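PDB 2FJK: fructose-bisphosphate aldolase, which is a class II aldolase of the TIM-barrel clan and holds 1,3-dihydroxyacetonephosphate in its ligand pocket. Local coordinates for residues 133-138 with 149-154; 153-158 with 195-200. One frame throughout, in Å; residues are numbered along the deposited sequence.

Contact 1. Residues 133-138 with 149-154; sequences LGRLAG and DALLTN
This contact belongs to the long loop that leaves the C-terminal end of barrel strand 128-133, the end of a TIM barrel where the ligand pocket lies. The chain passes through helix 146-150 and then returns to lie against the start of that loop. The one hydrogen bond across the segments closes it: Thr153 OG1 donates to Leu133 O at a very short 2.5 Å. The C=O...donor angle is 150°, and the hydroxyl sits above the carbonyl plane, 28° out of it, so not on a lone pair. Thr153 CG2 runs anti to the backbone N and faces Leu133 CD2 at 4.3 Å. Beside this bond the backbones are close. Gly134 CA is 4.5 Å from Thr153 CA, and glycine puts no side chain between them.

Leu151 is the first residue to leave helix 146-150, and its side chain carries most of the apolar contact. Its CG is anti to the backbone N (chi1 178°). This carries the two methyls onto the loop, CD1 over Arg135 and CD2 over Ala137. The Leu151 and Arg135 side chains cross at about a right angle, and Leu151 CD1 meets Arg135 CB at 3.3 Å. The same methyl packs on the carbonyl, 3.0 Å from Arg135 O. CD2 meets Ala137 CB at a tight 3.4 Å. Between these two residues Leu136 is the centre of an inverse gamma turn, with a weak bond of 2.8 Å from Ala137 N to Arg135 O. Leu152 adds CD2, 3.9 Å from Ala137 O.

Around the contact, Leu152 touches Arg193 and Thr153 touches Ile197, both of helix 191-200, while Leu133 at the strand end packs on Glu157 and Phe161 of helix 155-164.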
loop_
_atom_site.group_PDB
_atom_site.type_symbol
_atom_site.label_atom_id
_atom_site.label_comp_id
_atom_site.label_asym_id
_atom_site.label_seq_id
_atom_site.Cartn_x
_atom_site.Cartn_y
_atom_site.Cartn_z
ATOM N N LEU A 133 -30.690 16.212 6.263
ATOM C CA LEU A 133 -31.722 16.938 6.985
ATOM C C LEU A 133 -33.051 16.325 6.560
ATOM O O LEU A 133 -33.341 16.221 5.365
ATOM C CB LEU A 133 -31.684 18.416 6.604
ATOM C CG LEU A 133 -32.605 19.361 7.368
ATOM C CD1 LEU A 133 -32.325 19.287 8.883
ATOM C CD2 LEU A 133 -32.383 20.770 6.840
ATOM N N GLY A 134 -33.853 15.916 7.535
ATOM C CA GLY A 134 -35.129 15.296 7.228
ATOM C C GLY A 134 -34.967 13.789 7.288
ATOM O O GLY A 134 -33.900 13.268 6.973
ATOM N N ARG A 135 -36.015 13.084 7.690
ATOM C CA ARG A 135 -35.953 11.634 7.797
ATOM C C ARG A 135 -36.336 10.965 6.489
ATOM O O ARG A 135 -37.318 11.346 5.856
ATOM C CB ARG A 135 -36.884 11.159 8.906
ATOM C CG ARG A 135 -36.770 9.686 9.228
ATOM C CD ARG A 135 -36.320 9.499 10.660
ATOM N NE ARG A 135 -37.122 10.312 11.572
ATOM C CZ ARG A 135 -37.001 10.295 12.896
ATOM N NH1 ARG A 135 -36.107 9.504 13.474
ATOM N NH2 ARG A 135 -37.775 11.071 13.642
ATOM N N LEU A 136 -35.560 9.963 6.090
ATOM C CA LEU A 136 -35.827 9.240 4.851
ATOM C C LEU A 136 -36.983 8.277 5.033
ATOM O O LEU A 136 -36.789 7.074 5.192
ATOM C CB LEU A 136 -34.592 8.462 4.389
ATOM C CG LEU A 136 -33.480 9.220 3.665
ATOM C CD1 LEU A 136 -32.349 8.254 3.350
ATOM C CD2 LEU A 136 -34.016 9.838 2.391
ATOM N N ALA A 137 -38.191 8.821 5.015
ATOM C CA ALA A 137 -39.387 8.018 5.165
ATOM C C ALA A 137 -40.310 8.333 4.002
ATOM O O ALA A 137 -40.360 9.471 3.527
ATOM C CB ALA A 137 -40.074 8.344 6.487
ATOM N N GLY A 138 -41.027 7.320 3.531
ATOM C CA GLY A 138 -41.944 7.540 2.430
ATOM C C GLY A 138 -43.175 8.285 2.914
ATOM O O GLY A 138 -43.432 8.357 4.116
ATOM N N ASP A 149 -43.265 20.033 7.524
ATOM C CA ASP A 149 -42.295 20.146 8.602
ATOM C C ASP A 149 -42.121 18.827 9.339
ATOM O O ASP A 149 -41.015 18.493 9.764
ATOM C CB ASP A 149 -42.718 21.238 9.589
ATOM C CG ASP A 149 -42.695 22.622 8.968
ATOM O OD1 ASP A 149 -41.627 23.019 8.453
ATOM O OD2 ASP A 149 -43.741 23.309 8.996
ATOM N N ALA A 150 -43.211 18.078 9.488
ATOM C CA ALA A 150 -43.156 16.797 10.185
ATOM C C ALA A 150 -42.010 15.969 9.628
ATOM O O ALA A 150 -41.006 15.745 10.301
ATOM C CB ALA A 150 -44.474 16.048 10.019
ATOM N N LEU A 151 -42.170 15.525 8.388
ATOM C CA LEU A 151 -41.162 14.723 7.715
ATOM C C LEU A 151 -40.713 15.476 6.471
ATOM O O LEU A 151 -41.306 16.491 6.112
ATOM C CB LEU A 151 -41.758 13.376 7.302
ATOM C CG LEU A 151 -40.840 12.422 6.537
ATOM C CD1 LEU A 151 -39.806 11.854 7.496
ATOM C CD2 LEU A 151 -41.655 11.302 5.902
ATOM N N LEU A 152 -39.670 14.975 5.822
ATOM C CA LEU A 152 -39.148 15.574 4.599
ATOM C C LEU A 152 -38.453 16.913 4.801
ATOM O O LEU A 152 -38.901 17.762 5.570
ATOM C CB LEU A 152 -40.268 15.723 3.567
ATOM C CG LEU A 152 -41.098 14.460 3.305
ATOM C CD1 LEU A 152 -42.077 14.737 2.175
ATOM C CD2 LEU A 152 -40.195 13.288 2.949
ATOM N N THR A 153 -37.353 17.086 4.076
ATOM C CA THR A 153 -36.535 18.288 4.135
ATOM C C THR A 153 -37.276 19.576 3.810
ATOM O O THR A 153 -38.030 19.648 2.839
ATOM C CB THR A 153 -35.347 18.187 3.162
ATOM O OG1 THR A 153 -34.651 16.955 3.387
ATOM C CG2 THR A 153 -34.388 19.354 3.368
ATOM N N ASN A 154 -37.043 20.594 4.631
ATOM C CA ASN A 154 -37.641 21.908 4.438
ATOM C C ASN A 154 -36.527 22.772 3.839
ATOM O O ASN A 154 -35.486 22.976 4.469
ATOM C CB ASN A 154 -38.088 22.479 5.786
ATOM C CG ASN A 154 -38.529 23.932 5.692
ATOM O OD1 ASN A 154 -39.561 24.251 5.098
ATOM N ND2 ASN A 154 -37.742 24.821 6.280
#

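Contact 2. Residues 153-158 with 195-200; sequences TNPEEA and ARIAKL
Thr153 OG1 is gripped by two hydrogen bonds, one to Leu133 O and one from Ala173 N, both outside these segments. They fix the hydroxyl and leave the carbon part of the side chain for this contact. The contact itself joins two neighbouring outer helices of the TIM barrel, 155-164 and 191-200, whose chain link passes through strand 171-172. No hydrogen bond crosses between the segments; the contact is mostly between carbon atoms, with oxygens of Thr153 and Glu156 against methyls. Asn154 holds the N-cap position of helix 155-164, and Ala158 N hydrogen-bonds back to Asn154 O at 2.9 Å in the first turn.

Ile197 is the centre of the packing and uses three carbons on three residues. CG1 is anti to its carbonyl carbon (chi1 -53°) and presses on the Pro155 ring, 3.7 Å from Pro155 CB. The two side chains cross at about a right angle. CD1 reaches on to Thr153, 3.8 Å from Thr153 CB. CG2, anti to the backbone N, points to Ala158 and meets its CB at 3.7 Å. The helices come very close here, with Pro155 CA 4.2 Å from Ile197 CA. Small or compact residues, Pro155 and Ala158, make up the opposing surface. Ala158 also touches Leu170 and Val201.

At the outer side, Pro155 and the base of Arg196 lie side by side, pointing the same way, with Pro155 CG 4.0 Å from Arg196 CB. The Arg196 chain then runs extended from CG to NE, and its charged end does not touch the Glu156 carboxylate. Glu156 bends at chi2 and crosses Leu200 obliquely. Leu200 CD1 meets Pro155 CB at 3.8 Å, and the bent Glu156 brings OE2 to 3.2 Å from the same methyl.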
loop_
_atom_site.group_PDB
_atom_site.type_symbol
_atom_site.label_atom_id
_atom_site.label_comp_id
_atom_site.label_asym_id
_atom_site.label_seq_id
_atom_site.Cartn_x
_atom_site.Cartn_y
_atom_site.Cartn_z
ATOM N N THR A 153 -37.353 17.086 4.076
ATOM C CA THR A 153 -36.535 18.288 4.135
ATOM C C THR A 153 -37.276 19.576 3.810
ATOM O O THR A 153 -38.030 19.648 2.839
ATOM C CB THR A 153 -35.347 18.187 3.162
ATOM O OG1 THR A 153 -34.651 16.955 3.387
ATOM C CG2 THR A 153 -34.388 19.354 3.368
ATOM N N ASN A 154 -37.043 20.594 4.631
ATOM C CA ASN A 154 -37.641 21.908 4.438
ATOM C C ASN A 154 -36.527 22.772 3.839
ATOM O O ASN A 154 -35.486 22.976 4.469
ATOM C CB ASN A 154 -38.088 22.479 5.786
ATOM C CG ASN A 154 -38.529 23.932 5.692
ATOM O OD1 ASN A 154 -39.561 24.251 5.098
ATOM N ND2 ASN A 154 -37.742 24.821 6.280
ATOM N N PRO A 155 -36.726 23.285 2.615
ATOM C CA PRO A 155 -35.724 24.120 1.945
ATOM C C PRO A 155 -35.026 25.178 2.802
ATOM O O PRO A 155 -33.802 25.149 2.939
ATOM C CB PRO A 155 -36.494 24.712 0.756
ATOM C CG PRO A 155 -37.941 24.557 1.135
ATOM C CD PRO A 155 -37.965 23.230 1.821
ATOM N N GLU A 156 -35.785 26.107 3.376
ATOM C CA GLU A 156 -35.186 27.147 4.208
ATOM C C GLU A 156 -34.245 26.537 5.231
ATOM O O GLU A 156 -33.133 27.019 5.431
ATOM C CB GLU A 156 -36.262 27.951 4.938
ATOM C CG GLU A 156 -36.765 29.156 4.177
ATOM C CD GLU A 156 -37.308 28.797 2.817
ATOM O OE1 GLU A 156 -37.943 27.723 2.698
ATOM O OE2 GLU A 156 -37.111 29.592 1.871
ATOM N N GLU A 157 -34.708 25.481 5.888
ATOM C CA GLU A 157 -33.895 24.801 6.888
ATOM C C GLU A 157 -32.632 24.262 6.238
ATOM O O GLU A 157 -31.557 24.285 6.832
ATOM C CB GLU A 157 -34.665 23.635 7.508
ATOM C CG GLU A 157 -35.668 24.024 8.567
ATOM C CD GLU A 157 -36.307 22.810 9.211
ATOM O OE1 GLU A 157 -35.557 21.889 9.602
ATOM O OE2 GLU A 157 -37.554 22.781 9.332
ATOM N N ALA A 158 -32.779 23.768 5.014
ATOM C CA ALA A 158 -31.661 23.205 4.274
ATOM C C ALA A 158 -30.524 24.211 4.104
ATOM O O ALA A 158 -29.376 23.917 4.444
ATOM C CB ALA A 158 -32.137 22.709 2.907
ATOM N N ALA A 195 -37.123 20.751 -5.902
ATOM C CA ALA A 195 -36.863 21.952 -6.685
ATOM C C ALA A 195 -36.599 23.172 -5.804
ATOM O O ALA A 195 -35.679 23.940 -6.074
ATOM C CB ALA A 195 -38.039 22.223 -7.636
ATOM N N ARG A 196 -37.397 23.349 -4.753
ATOM C CA ARG A 196 -37.223 24.489 -3.844
ATOM C C ARG A 196 -35.897 24.415 -3.097
ATOM O O ARG A 196 -35.183 25.407 -2.965
ATOM C CB ARG A 196 -38.346 24.540 -2.804
ATOM C CG ARG A 196 -39.729 24.853 -3.340
ATOM C CD ARG A 196 -40.703 24.990 -2.175
ATOM N NE ARG A 196 -42.072 25.270 -2.595
ATOM C CZ ARG A 196 -43.090 25.428 -1.754
ATOM N NH1 ARG A 196 -42.893 25.332 -0.444
ATOM N NH2 ARG A 196 -44.305 25.689 -2.219
ATOM N N ILE A 197 -35.589 23.229 -2.588
ATOM C CA ILE A 197 -34.359 23.008 -1.836
ATOM C C ILE A 197 -33.134 23.277 -2.709
ATOM O O ILE A 197 -32.143 23.844 -2.244
ATOM C CB ILE A 197 -34.329 21.562 -1.287
ATOM C CG1 ILE A 197 -35.620 21.298 -0.507
ATOM C CG2 ILE A 197 -33.137 21.364 -0.365
ATOM C CD1 ILE A 197 -35.886 19.847 -0.197
ATOM N N ALA A 198 -33.214 22.885 -3.977
ATOM C CA ALA A 198 -32.107 23.086 -4.910
ATOM C C ALA A 198 -31.893 24.569 -5.167
ATOM O O ALA A 198 -30.755 25.035 -5.259
ATOM C CB ALA A 198 -32.384 22.353 -6.226
ATOM N N LYS A 199 -32.993 25.308 -5.273
ATOM C CA LYS A 199 -32.932 26.744 -5.515
ATOM C C LYS A 199 -32.271 27.486 -4.365
ATOM O O LYS A 199 -31.749 28.587 -4.542
ATOM C CB LYS A 199 -34.333 27.305 -5.764
ATOM C CG LYS A 199 -35.042 26.693 -6.962
ATOM C CD LYS A 199 -36.311 27.456 -7.299
ATOM C CE LYS A 199 -37.021 26.845 -8.496
ATOM N NZ LYS A 199 -38.266 27.582 -8.839
ATOM N N LEU A 200 -32.289 26.885 -3.183
ATOM C CA LEU A 200 -31.697 27.522 -2.016
ATOM C C LEU A 200 -30.361 26.903 -1.627
ATOM O O LEU A 200 -29.543 27.537 -0.961
ATOM C CB LEU A 200 -32.670 27.449 -0.833
ATOM C CG LEU A 200 -34.090 27.971 -1.093
ATOM C CD1 LEU A 200 -34.826 28.132 0.235
ATOM C CD2 LEU A 200 -34.028 29.311 -1.820
#

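In the fold
The two contacts follow each other along the chain and share Thr153 and Asn154, with centres about 12 Å apart. Thr153 gives its hydroxyl to contact 1, and its CB and CG2 also meet Ile197 CD1 in contact 2. The segments also pack directly: Leu133 CD2 of contact 1 lies 3.5 Å from Ala158 N of contact 2. Asp149 OD1 and Glu157 OE2, like charges, are 4.2 Å apart. Neither contact supplies a residue of the ligand pocket. Gly138 of contact 1 is about 11 Å from the bound 1,3-dihydroxyacetonephosphate, and the Thr153 side chain about 13 Å. Leu136 touches His208, a pocket residue, so contact 1 sits one shell behind the pocket at that point.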